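Local coordinates for protein FdhC (Acinetobacter nosocomialis, PDB 5KTC) that transfers a 3-hydroxybutanoyl group from its coenzyme A thioester to the amino group of a dTDP-linked dideoxy sugar, as a GNAT-superfamily N-acyltransferase, at residues S75-V80 with W97-H102; I68-D73 with H102-A107; A118-L123 with F162-Y167. One frame throughout, in Å; residues are numbered along the deposited sequence. Where two conformers were deposited one is given.

All three interactions bear on the same mixed seven-stranded sheet of the GNAT fold. Interaction 1 pairs strands 75-86 and 91-99, a hairpin, and interaction 2 ties the end of the preceding strand, 63-70, to the loop that follows strand 91-99; their centres lie about 8 Å apart, they share His102, and both touch coenzyme A. Along the chain, the segments of interaction 1 fall between those of interaction 2. Interaction 3 comes afterwards, about 22 Å from interaction 1 and about 23 Å from interaction 2 between centres, where helix 107-122 meets strand 157-163 and helix 164-173. The first two line one side of the coenzyme A site, while the third joins later elements of the fold.

Interaction 1. Residues S75-V80 with W97-H102; sequences SPIGTV and WILNEH. With COA (coenzyme A), chain D.
Thr79 and Ile98 form the antiparallel hydrogen-bonded pair of a beta hairpin, strands 75-86 and 91-99, in the GNAT sheet. Packing is tight: Thr79 N reaches Ile98 O at 2.9 Å, and Ile98 N returns a bond to Thr79 O. Their side chains lie side by side, both beta-branched, which suits an extended strand, and Thr79 OG1 hydrogen-bonds across the hairpin to Ser96 O. Ile77 and Gly78 form a classic beta bulge against Ile68; on the other side Gly78 CA comes 3.0 Å from Ile98 O, where a CB would clash. Ile77 and Leu99 run alongside each other on the face covered by helix 107-122.

The other end is looser and open to solvent. Asn100 N donates to Ile77 O, while Asn100 OD1 accepts from His102 N in an Asx turn. The exposed His102 turns its ring edge to Ser75 OG, and both Ser75 OG and His102 NE2 bond to Asp73.

The outer side of Trp97-Leu99 holds coenzyme A, the Trp97 indole carrying COA CEP over the centre of one face. The pantetheine pairs like a further strand: Leu99 N donates to COA O9P at 2.8 Å, and Trp97 O accepts from COA N4P at 2.7 Å.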
loop_
_atom_site.group_PDB
_atom_site.type_symbol
_atom_site.label_atom_id
_atom_site.label_comp_id
_atom_site.label_asym_id
_atom_site.label_seq_id
_atom_site.Cartn_x
_atom_site.Cartn_y
_atom_site.Cartn_z
ATOM N N SER A 75 4.244 8.334 14.487
ATOM C CA SER A 75 3.667 9.434 13.776
ATOM C C SER A 75 3.235 8.949 12.381
ATOM O O SER A 75 3.926 8.105 11.785
ATOM C CB SER A 75 4.659 10.602 13.701
ATOM O OG SER A 75 5.695 10.415 12.766
ATOM N N PRO A 76 2.136 9.515 11.848
ATOM C CA PRO A 76 1.568 9.046 10.594
ATOM C C PRO A 76 2.330 9.601 9.435
ATOM O O PRO A 76 2.703 10.776 9.447
ATOM C CB PRO A 76 0.149 9.574 10.650
ATOM C CG PRO A 76 0.249 10.847 11.414
ATOM C CD PRO A 76 1.277 10.553 12.467
ATOM N N ILE A 77 2.671 8.729 8.475
ATOM C CA ILE A 77 3.477 9.119 7.312
ATOM C C ILE A 77 2.793 8.779 5.971
ATOM O O ILE A 77 3.314 9.113 4.952
ATOM C CB ILE A 77 4.861 8.475 7.356
ATOM C CG1 ILE A 77 4.768 6.918 7.462
ATOM C CG2 ILE A 77 5.666 8.999 8.573
ATOM C CD1 ILE A 77 6.114 6.265 7.177
ATOM N N GLY A 78 1.608 8.154 5.983
ATOM C CA GLY A 78 0.919 7.930 4.726
ATOM C C GLY A 78 -0.263 6.999 4.755
ATOM O O GLY A 78 -0.818 6.719 5.826
ATOM N N THR A 79 -0.657 6.544 3.546
ATOM C CA THR A 79 -1.803 5.724 3.384
ATOM C C THR A 79 -1.537 4.600 2.434
ATOM O O THR A 79 -0.649 4.684 1.558
ATOM C CB THR A 79 -3.024 6.494 2.848
ATOM O OG1 THR A 79 -2.739 7.074 1.561
ATOM C CG2 THR A 79 -3.397 7.525 3.823
ATOM N N VAL A 80 -2.341 3.538 2.552
ATOM C CA VAL A 80 -2.349 2.528 1.484
ATOM C C VAL A 80 -3.607 1.730 1.579
ATOM O O VAL A 80 -4.180 1.613 2.680
ATOM C CB VAL A 80 -1.067 1.629 1.504
ATOM C CG1 VAL A 80 -1.083 0.687 2.714
ATOM C CG2 VAL A 80 -0.907 0.867 0.188
ATOM N N TRP A 97 -1.664 4.993 -2.523
ATOM C CA TRP A 97 -0.386 4.706 -1.865
ATOM C C TRP A 97 0.350 6.026 -1.832
ATOM O O TRP A 97 0.787 6.547 -2.892
ATOM C CB TRP A 97 0.396 3.729 -2.658
ATOM C CG TRP A 97 1.663 3.238 -2.018
ATOM C CD1 TRP A 97 1.908 3.035 -0.696
ATOM C CD2 TRP A 97 2.840 2.833 -2.724
ATOM N NE1 TRP A 97 3.187 2.518 -0.542
ATOM C CE2 TRP A 97 3.765 2.369 -1.768
ATOM C CE3 TRP A 97 3.197 2.826 -4.081
ATOM C CZ2 TRP A 97 5.030 1.939 -2.105
ATOM C CZ3 TRP A 97 4.480 2.378 -4.439
ATOM C CH2 TRP A 97 5.369 1.910 -3.435
ATOM N N ILE A 98 0.472 6.577 -0.630
ATOM C CA ILE A 98 1.017 7.914 -0.446
ATOM C C ILE A 98 1.917 7.931 0.783
ATOM O O ILE A 98 1.553 7.404 1.833
ATOM C CB ILE A 98 -0.041 9.004 -0.261
ATOM C CG1 ILE A 98 -1.172 8.916 -1.318
ATOM C CG2 ILE A 98 0.629 10.347 -0.416
ATOM C CD1 ILE A 98 -2.447 9.641 -1.018
ATOM N N LEU A 99 3.098 8.516 0.624
ATOM C CA LEU A 99 4.009 8.730 1.770
ATOM C C LEU A 99 4.448 10.213 1.806
ATOM O O LEU A 99 4.812 10.748 0.758
ATOM C CB LEU A 99 5.220 7.832 1.625
ATOM C CG LEU A 99 4.993 6.337 1.893
ATOM C CD1 LEU A 99 6.225 5.564 1.497
ATOM C CD2 LEU A 99 4.643 6.025 3.346
ATOM N N ASN A 100 4.447 10.833 2.983
ATOM C CA ASN A 100 4.773 12.282 3.047
ATOM C C ASN A 100 6.247 12.453 3.381
ATOM O O ASN A 100 6.974 11.458 3.519
ATOM C CB ASN A 100 3.875 13.021 4.057
ATOM C CG ASN A 100 4.054 12.570 5.493
ATOM O OD1 ASN A 100 5.072 12.038 5.900
ATOM N ND2 ASN A 100 2.991 12.746 6.281
ATOM N N GLU A 101 6.683 13.705 3.523
ATOM C CA GLU A 101 8.081 14.043 3.877
ATOM C C GLU A 101 8.670 13.372 5.094
ATOM O O GLU A 101 9.865 13.178 5.148
ATOM C CB GLU A 101 8.188 15.556 4.156
ATOM C CG GLU A 101 9.065 16.316 3.191
ATOM C CD GLU A 101 9.087 17.819 3.506
ATOM O OE1 GLU A 101 8.280 18.264 4.374
ATOM O OE2 GLU A 101 9.907 18.552 2.897
ATOM N N HIS A 102 7.835 13.035 6.061
ATOM C CA HIS A 102 8.308 12.475 7.361
ATOM C C HIS A 102 8.464 10.973 7.284
ATOM O O HIS A 102 8.802 10.350 8.251
ATOM C CB HIS A 102 7.398 12.881 8.552
ATOM C CG HIS A 102 7.978 12.602 9.928
ATOM N ND1 HIS A 102 9.281 12.884 10.289
ATOM C CD2 HIS A 102 7.388 12.110 11.045
ATOM C CE1 HIS A 102 9.486 12.521 11.539
ATOM N NE2 HIS A 102 8.352 12.048 12.024
HETATM N N1A COA D . 15.044 -2.712 -3.325
HETATM C C2A COA D . 15.827 -1.936 -2.539
HETATM N N3A COA D . 15.625 -0.625 -2.387
HETATM C C4A COA D . 14.561 -0.079 -2.955
HETATM C C5A COA D . 13.635 -0.881 -3.793
HETATM C C6A COA D . 13.948 -2.280 -3.960
HETATM N N6A COA D . 13.186 -3.080 -4.701
HETATM N N7A COA D . 12.682 -0.066 -4.222
HETATM C C8A COA D . 12.961 1.159 -3.728
HETATM N N9A COA D . 14.096 1.144 -2.978
HETATM C C1B COA D . 14.703 2.281 -2.252
HETATM C C2B COA D . 14.702 3.522 -3.152
HETATM O O2B COA D . 15.851 3.595 -4.014
HETATM C C3B COA D . 14.602 4.627 -2.158
HETATM O O3B COA D . 15.900 4.800 -1.580
HETATM P P3B COA D . 16.784 6.091 -1.948
HETATM O O7A COA D . 16.476 7.012 -0.760
HETATM O O8A COA D . 18.085 5.345 -1.872
HETATM O O9A COA D . 16.324 6.596 -3.292
HETATM C C4B COA D . 13.689 4.054 -1.097
HETATM O O4B COA D . 13.884 2.631 -1.126
HETATM C C5B COA D . 12.248 4.498 -1.242
HETATM O O5B COA D . 11.752 4.134 -2.511
HETATM P P1A COA D . 11.216 5.250 -3.494
HETATM O O1A COA D . 10.985 4.602 -4.842
HETATM O O2A COA D . 11.897 6.585 -3.361
HETATM O O3A COA D . 9.691 5.536 -3.037
HETATM P P2A COA D . 9.008 6.764 -2.367
HETATM O O4A COA D . 9.529 7.077 -0.990
HETATM O O5A COA D . 8.924 7.948 -3.314
HETATM O O6A COA D . 7.522 6.229 -2.133
HETATM C CBP COA D . 5.350 6.661 -3.150
HETATM C CCP COA D . 6.717 5.965 -3.277
HETATM C CDP COA D . 4.594 6.370 -4.422
HETATM C CEP COA D . 4.580 6.113 -1.953
HETATM C CAP COA D . 5.576 8.181 -2.965
HETATM O OAP COA D . 6.558 8.567 -3.983
HETATM C C9P COA D . 4.345 8.991 -3.031
HETATM O O9P COA D . 3.538 9.185 -2.097
HETATM N N8P COA D . 4.125 9.532 -4.247
HETATM C C7P COA D . 2.975 10.322 -4.483
HETATM C C6P COA D . 1.657 9.590 -4.516
HETATM C C5P COA D . 1.650 8.613 -5.663
HETATM O O5P COA D . 1.971 9.011 -6.796
HETATM N N4P COA D . 1.332 7.366 -5.375
HETATM C C3P COA D . 1.419 6.292 -6.369
HETATM C C2P COA D . 0.244 6.317 -7.366
HETATM S S1P COA D . 0.588 5.127 -8.714
#

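Interaction 2. Residues I68-D73 with H102-A107; sequences IFRSDD and HKTKYA. With COA (coenzyme A), chain D.
Arg70 and His102 cross at about a right angle as side chains, yet in the conformer described their flat groups lie nearly parallel: guanidinium and imidazole planes differ by 20°, with centres 4.4 Å apart. Arg70 CD sits over the imidazole face, offset toward the rim, 3.6 Å from the His102 ring centroid in a CH-pi contact. On the opposite face of the guanidinium, Thr104 CG2 rests over the centre, so the planar cation is held between ring and methyl. Its rim is also engaged: Arg70 NH1 donates to His102 O at 2.8 Å, with that oxygen in the guanidinium plane, while Arg70 NE and NH2 grip the two oxygens of Asp72 side-on.

This cluster joins the end of strand 63-70 to the loop ahead of helix 107-122, the stretch that in GNAT enzymes meets the cofactor pyrophosphate. Asp73 and His102 come tip to tip, His102 NE2 donating in the ring plane to the syn lone pair of Asp73 OD2 at 2.9 Å, although the carboxylate is turned 48° from the ring; Asp73 OD1 is taken by Ser75 OG.

Farther along the loop, Lys103, a long cationic chain suited to phosphate and extended beyond CG, brings NZ to COA O4A of the pyrophosphate at 2.7 Å. Lys105, bent at chi4 (63°), places NZ 2.7 Å from COA O7A of the 3'-phosphate.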
loop_
_atom_site.group_PDB
_atom_site.type_symbol
_atom_site.label_atom_id
_atom_site.label_comp_id
_atom_site.label_asym_id
_atom_site.label_seq_id
_atom_site.Cartn_x
_atom_site.Cartn_y
_atom_site.Cartn_z
ATOM N N ILE A 68 -0.211 4.415 7.366
ATOM C CA ILE A 68 1.155 3.993 7.488
ATOM C C ILE A 68 1.783 4.884 8.560
ATOM O O ILE A 68 1.671 6.121 8.467
ATOM C CB ILE A 68 1.938 4.128 6.183
ATOM C CG1 ILE A 68 1.263 3.386 5.004
ATOM C CG2 ILE A 68 3.362 3.612 6.416
ATOM C CD1 ILE A 68 1.913 3.670 3.652
ATOM N N PHE A 69 2.471 4.275 9.525
ATOM C CA PHE A 69 3.094 4.984 10.659
ATOM C C PHE A 69 4.582 4.724 10.665
ATOM O O PHE A 69 4.983 3.658 10.268
ATOM C CB PHE A 69 2.542 4.491 12.006
ATOM C CG PHE A 69 1.238 5.105 12.383
ATOM C CD1 PHE A 69 0.009 4.509 11.968
ATOM C CD2 PHE A 69 1.222 6.282 13.155
ATOM C CE1 PHE A 69 -1.204 5.105 12.328
ATOM C CE2 PHE A 69 0.013 6.864 13.488
ATOM C CZ PHE A 69 -1.194 6.275 13.075
ATOM N N ARG A 70 5.366 5.703 11.112
ATOM C CA ARG A 70 6.754 5.431 11.471
ATOM C C ARG A 70 6.856 4.950 12.933
ATOM O O ARG A 70 6.248 5.513 13.867
ATOM C CB ARG A 70 7.705 6.521 11.055
ATOM C CG ARG A 70 7.643 7.796 11.775
ATOM C CD ARG A 70 8.578 8.787 11.152
ATOM N NE ARG A 70 9.954 8.481 11.565
ATOM C CZ ARG A 70 11.042 8.902 10.948
ATOM N NH1 ARG A 70 10.960 9.576 9.809
ATOM N NH2 ARG A 70 12.238 8.574 11.445
ATOM N N SER A 71 7.544 3.817 13.078
ATOM C CA SER A 71 7.688 3.110 14.325
ATOM C C SER A 71 8.427 3.856 15.428
ATOM O O SER A 71 8.154 3.598 16.571
ATOM C CB SER A 71 8.512 1.837 14.099
ATOM O OG SER A 71 7.817 1.021 13.181
ATOM N N ASP A 72 9.398 4.680 15.076
ATOM C CA ASP A 72 10.304 5.287 16.071
ATOM C C ASP A 72 9.569 6.340 16.930
ATOM O O ASP A 72 9.825 6.419 18.141
ATOM C CB ASP A 72 11.593 5.796 15.420
ATOM C CG ASP A 72 11.376 6.927 14.482
ATOM O OD1 ASP A 72 10.197 7.289 14.197
ATOM O OD2 ASP A 72 12.382 7.445 13.958
ATOM N N ASP A 73 8.631 7.087 16.314
ATOM C CA ASP A 73 7.823 8.089 17.028
ATOM C C ASP A 73 6.310 7.946 16.909
ATOM O O ASP A 73 5.554 8.792 17.383
ATOM C CB ASP A 73 8.239 9.476 16.562
ATOM C CG ASP A 73 7.902 9.743 15.126
ATOM O OD1 ASP A 73 7.306 8.884 14.476
ATOM O OD2 ASP A 73 8.212 10.826 14.663
ATOM N N HIS A 102 7.835 13.035 6.061
ATOM C CA HIS A 102 8.308 12.475 7.361
ATOM C C HIS A 102 8.464 10.973 7.284
ATOM O O HIS A 102 8.802 10.350 8.251
ATOM C CB HIS A 102 7.398 12.881 8.552
ATOM C CG HIS A 102 7.978 12.602 9.928
ATOM N ND1 HIS A 102 9.281 12.884 10.289
ATOM C CD2 HIS A 102 7.388 12.110 11.045
ATOM C CE1 HIS A 102 9.486 12.521 11.539
ATOM N NE2 HIS A 102 8.352 12.048 12.024
ATOM N N LYS A 103 8.283 10.393 6.102
ATOM C CA LYS A 103 8.432 8.985 5.899
ATOM C C LYS A 103 9.856 8.543 6.271
ATOM O O LYS A 103 10.811 9.304 6.113
ATOM C CB LYS A 103 8.161 8.618 4.395
ATOM C CG LYS A 103 9.225 9.174 3.422
ATOM C CD LYS A 103 8.934 8.960 1.960
ATOM C CE LYS A 103 10.006 9.627 1.079
ATOM N NZ LYS A 103 9.592 9.686 -0.350
ATOM N N THR A 104 9.990 7.321 6.714
ATOM C CA THR A 104 11.301 6.732 6.820
ATOM C C THR A 104 11.819 6.438 5.420
ATOM O O THR A 104 11.040 6.391 4.445
ATOM C CB THR A 104 11.298 5.424 7.599
ATOM O OG1 THR A 104 10.327 4.577 7.028
ATOM C CG2 THR A 104 10.928 5.627 9.055
ATOM N N LYS A 105 13.136 6.270 5.325
ATOM C CA LYS A 105 13.822 6.197 4.017
ATOM C C LYS A 105 13.245 5.091 3.109
ATOM O O LYS A 105 13.009 5.329 1.916
ATOM C CB LYS A 105 15.296 5.912 4.208
ATOM C CG LYS A 105 16.103 6.088 2.944
ATOM C CD LYS A 105 17.586 6.091 3.306
ATOM C CE LYS A 105 18.473 6.131 2.063
ATOM N NZ LYS A 105 18.302 7.364 1.236
ATOM N N TYR A 106 13.057 3.924 3.717
ATOM C CA TYR A 106 12.635 2.739 3.028
ATOM C C TYR A 106 11.160 2.411 3.286
ATOM O O TYR A 106 10.749 1.297 3.026
ATOM C CB TYR A 106 13.554 1.517 3.395
ATOM C CG TYR A 106 15.013 1.807 3.035
ATOM C CD1 TYR A 106 15.376 2.078 1.721
ATOM C CD2 TYR A 106 16.019 1.856 4.005
ATOM C CE1 TYR A 106 16.691 2.401 1.378
ATOM C CE2 TYR A 106 17.337 2.190 3.663
ATOM C CZ TYR A 106 17.664 2.446 2.365
ATOM O OH TYR A 106 18.956 2.791 2.002
ATOM N N ALA A 107 10.381 3.363 3.787
ATOM C CA ALA A 107 8.933 3.129 3.991
ATOM C C ALA A 107 8.213 2.570 2.762
ATOM O O ALA A 107 7.250 1.787 2.881
ATOM C CB ALA A 107 8.263 4.436 4.391
HETATM N N1A COA D . 15.044 -2.712 -3.325
HETATM C C2A COA D . 15.827 -1.936 -2.539
HETATM N N3A COA D . 15.625 -0.625 -2.387
HETATM C C4A COA D . 14.561 -0.079 -2.955
HETATM C C5A COA D . 13.635 -0.881 -3.793
HETATM C C6A COA D . 13.948 -2.280 -3.960
HETATM N N6A COA D . 13.186 -3.080 -4.701
HETATM N N7A COA D . 12.682 -0.066 -4.222
HETATM C C8A COA D . 12.961 1.159 -3.728
HETATM N N9A COA D . 14.096 1.144 -2.978
HETATM C C1B COA D . 14.703 2.281 -2.252
HETATM C C2B COA D . 14.702 3.522 -3.152
HETATM O O2B COA D . 15.851 3.595 -4.014
HETATM C C3B COA D . 14.602 4.627 -2.158
HETATM O O3B COA D . 15.900 4.800 -1.580
HETATM P P3B COA D . 16.784 6.091 -1.948
HETATM O O7A COA D . 16.476 7.012 -0.760
HETATM O O8A COA D . 18.085 5.345 -1.872
HETATM O O9A COA D . 16.324 6.596 -3.292
HETATM C C4B COA D . 13.689 4.054 -1.097
HETATM O O4B COA D . 13.884 2.631 -1.126
HETATM C C5B COA D . 12.248 4.498 -1.242
HETATM O O5B COA D . 11.752 4.134 -2.511
HETATM P P1A COA D . 11.216 5.250 -3.494
HETATM O O1A COA D . 10.985 4.602 -4.842
HETATM O O2A COA D . 11.897 6.585 -3.361
HETATM O O3A COA D . 9.691 5.536 -3.037
HETATM P P2A COA D . 9.008 6.764 -2.367
HETATM O O4A COA D . 9.529 7.077 -0.990
HETATM O O5A COA D . 8.924 7.948 -3.314
HETATM O O6A COA D . 7.522 6.229 -2.133
HETATM C CBP COA D . 5.350 6.661 -3.150
HETATM C CCP COA D . 6.717 5.965 -3.277
HETATM C CDP COA D . 4.594 6.370 -4.422
HETATM C CEP COA D . 4.580 6.113 -1.953
HETATM C CAP COA D . 5.576 8.181 -2.965
HETATM O OAP COA D . 6.558 8.567 -3.983
HETATM C C9P COA D . 4.345 8.991 -3.031
HETATM O O9P COA D . 3.538 9.185 -2.097
HETATM N N8P COA D . 4.125 9.532 -4.247
HETATM C C7P COA D . 2.975 10.322 -4.483
HETATM C C6P COA D . 1.657 9.590 -4.516
HETATM C C5P COA D . 1.650 8.613 -5.663
HETATM O O5P COA D . 1.971 9.011 -6.796
HETATM N N4P COA D . 1.332 7.366 -5.375
HETATM C C3P COA D . 1.419 6.292 -6.369
HETATM C C2P COA D . 0.244 6.317 -7.366
HETATM S S1P COA D . 0.588 5.127 -8.714
#

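Interaction 3. Residues A118-L123 with F162-Y167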
loop_
_atom_site.group_PDB
_atom_site.type_symbol
_atom_site.label_atom_id
_atom_site.label_comp_id
_atom_site.label_asym_id
_atom_site.label_seq_id
_atom_site.Cartn_x
_atom_site.Cartn_y
_atom_site.Cartn_z
ATOM N N ALA A 118 -0.482 -8.826 3.461
ATOM C CA ALA A 118 -1.912 -8.762 3.792
ATOM C C ALA A 118 -2.748 -9.471 2.761
ATOM O O ALA A 118 -3.650 -10.300 3.081
ATOM C CB ALA A 118 -2.345 -7.336 3.947
ATOM N N GLY A 119 -2.470 -9.173 1.498
ATOM C CA GLY A 119 -3.286 -9.682 0.423
ATOM C C GLY A 119 -3.089 -11.142 0.175
ATOM O O GLY A 119 -4.033 -11.857 0.078
ATOM N N PHE A 120 -1.846 -11.593 0.098
ATOM C CA PHE A 120 -1.570 -12.972 -0.292
ATOM C C PHE A 120 -1.630 -13.924 0.886
ATOM O O PHE A 120 -2.187 -15.023 0.756
ATOM C CB PHE A 120 -0.212 -13.091 -0.986
ATOM C CG PHE A 120 -0.131 -12.390 -2.280
ATOM C CD1 PHE A 120 -1.019 -12.664 -3.301
ATOM C CD2 PHE A 120 0.871 -11.480 -2.514
ATOM C CE1 PHE A 120 -0.889 -12.032 -4.512
ATOM C CE2 PHE A 120 0.987 -10.842 -3.734
ATOM C CZ PHE A 120 0.135 -11.098 -4.728
ATOM N N SER A 121 -1.069 -13.546 2.041
ATOM C CA SER A 121 -1.138 -14.482 3.148
ATOM C C SER A 121 -2.330 -14.188 4.138
ATOM O O SER A 121 -3.127 -15.082 4.365
ATOM C CB SER A 121 0.226 -14.674 3.751
ATOM O OG SER A 121 0.358 -13.756 4.772
ATOM N N THR A 122 -2.507 -12.976 4.649
ATOM C CA THR A 122 -3.634 -12.713 5.581
ATOM C C THR A 122 -4.986 -12.917 4.866
ATOM O O THR A 122 -5.909 -13.466 5.437
ATOM C CB THR A 122 -3.577 -11.337 6.271
ATOM O OG1 THR A 122 -2.315 -11.123 6.911
ATOM C CG2 THR A 122 -4.673 -11.164 7.329
ATOM N N LEU A 123 -5.116 -12.563 3.587
ATOM C CA LEU A 123 -6.394 -12.684 2.926
ATOM C C LEU A 123 -6.507 -13.754 1.885
ATOM O O LEU A 123 -7.555 -13.877 1.290
ATOM C CB LEU A 123 -6.750 -11.297 2.319
ATOM C CG LEU A 123 -6.937 -10.174 3.306
ATOM C CD1 LEU A 123 -7.060 -8.857 2.569
ATOM C CD2 LEU A 123 -8.116 -10.381 4.201
ATOM N N PHE A 162 0.806 -8.439 -10.063
ATOM C CA PHE A 162 1.913 -8.905 -9.193
ATOM C C PHE A 162 1.481 -10.295 -8.687
ATOM O O PHE A 162 0.438 -10.439 -8.103
ATOM C CB PHE A 162 2.205 -7.874 -8.091
ATOM C CG PHE A 162 3.453 -8.177 -7.319
ATOM C CD1 PHE A 162 3.447 -9.105 -6.307
ATOM C CD2 PHE A 162 4.649 -7.557 -7.648
ATOM C CE1 PHE A 162 4.606 -9.469 -5.657
ATOM C CE2 PHE A 162 5.808 -7.923 -6.990
ATOM C CZ PHE A 162 5.776 -8.862 -5.986
ATOM N N PRO A 163 2.190 -11.342 -9.076
ATOM C CA PRO A 163 1.708 -12.683 -8.739
ATOM C C PRO A 163 2.154 -13.105 -7.335
ATOM O O PRO A 163 3.230 -12.681 -6.891
ATOM C CB PRO A 163 2.411 -13.573 -9.785
ATOM C CG PRO A 163 3.657 -12.880 -10.028
ATOM C CD PRO A 163 3.338 -11.387 -9.962
ATOM N N LYS A 164 1.337 -13.939 -6.688
ATOM C CA LYS A 164 1.633 -14.503 -5.353
ATOM C C LYS A 164 3.013 -15.181 -5.353
ATOM O O LYS A 164 3.719 -15.096 -4.408
ATOM C CB LYS A 164 0.535 -15.491 -4.935
ATOM C CG LYS A 164 0.738 -16.107 -3.580
ATOM C CD LYS A 164 -0.432 -16.923 -3.061
ATOM C CE LYS A 164 -0.219 -17.199 -1.577
ATOM N NZ LYS A 164 -1.210 -18.217 -1.115
ATOM N N SER A 165 3.336 -15.860 -6.431
ATOM C CA SER A 165 4.640 -16.504 -6.626
ATOM C C SER A 165 5.838 -15.559 -6.480
ATOM O O SER A 165 6.873 -15.923 -5.915
ATOM C CB SER A 165 4.691 -17.221 -7.976
ATOM O OG SER A 165 4.763 -16.302 -9.033
ATOM N N LYS A 166 5.696 -14.327 -6.950
ATOM C CA LYS A 166 6.764 -13.387 -6.818
ATOM C C LYS A 166 6.883 -12.890 -5.395
ATOM O O LYS A 166 8.020 -12.584 -4.913
ATOM C CB LYS A 166 6.581 -12.213 -7.756
ATOM C CG LYS A 166 7.685 -11.167 -7.685
ATOM C CD LYS A 166 9.075 -11.682 -8.069
ATOM C CE LYS A 166 9.150 -12.056 -9.545
ATOM N NZ LYS A 166 10.472 -12.680 -9.859
ATOM N N TYR A 167 5.737 -12.707 -4.742
ATOM C CA TYR A 167 5.742 -12.298 -3.330
ATOM C C TYR A 167 6.483 -13.327 -2.470
ATOM O O TYR A 167 7.245 -12.942 -1.564
ATOM C CB TYR A 167 4.312 -12.095 -2.793
ATOM C CG TYR A 167 4.098 -12.424 -1.324
ATOM C CD1 TYR A 167 4.419 -11.529 -0.317
ATOM C CD2 TYR A 167 3.522 -13.618 -0.985
ATOM C CE1 TYR A 167 4.183 -11.854 1.027
ATOM C CE2 TYR A 167 3.299 -13.963 0.302
ATOM C CZ TYR A 167 3.637 -13.094 1.322
ATOM O OH TYR A 167 3.386 -13.566 2.599
#
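The Phe120 ring is laid against the backbone turn where strand 157-163 gives way to helix 164-173. Over the centre of one face stands Lys164 CA, 3.7 Å from the ring centroid and 13° off its normal, a CH-pi contact that brings main chain and aromatic together. Lys164 CB approaches the same ring, 3.6 Å from Phe120 CD1. At the edge, Phe120 CZ points to Phe162 O at 3.5 Å, and Phe120 CE2 meets the rim of the Phe162 ring at CD1, 4.0 Å away.

The Tyr167 ring is inclined 34° to that of Phe120, an oblique pair. Closest is Tyr167 CB, 3.5 Å from Phe120 CD2, and the two side chains run antiparallel past one another. A phenylalanine suits this buried, largely apolar site, and no hydrogen bond crosses between the segments. On the solvent side, Ser121 CB touches Tyr167 OH at 3.5 Å; that hydroxyl is hydrogen-bonded to Lys171 NZ, and Ser121 OG to Glu117 O. Lys164 runs outward, its aliphatic chain extended past Phe120.

Phe120 also meets Phe92 edge-to-face and touches Ser128, while Phe162 stacks on Tyr116, so the last turn of helix 107-122 packs against strands 127-133 and 157-163 and the start of helix 164-173.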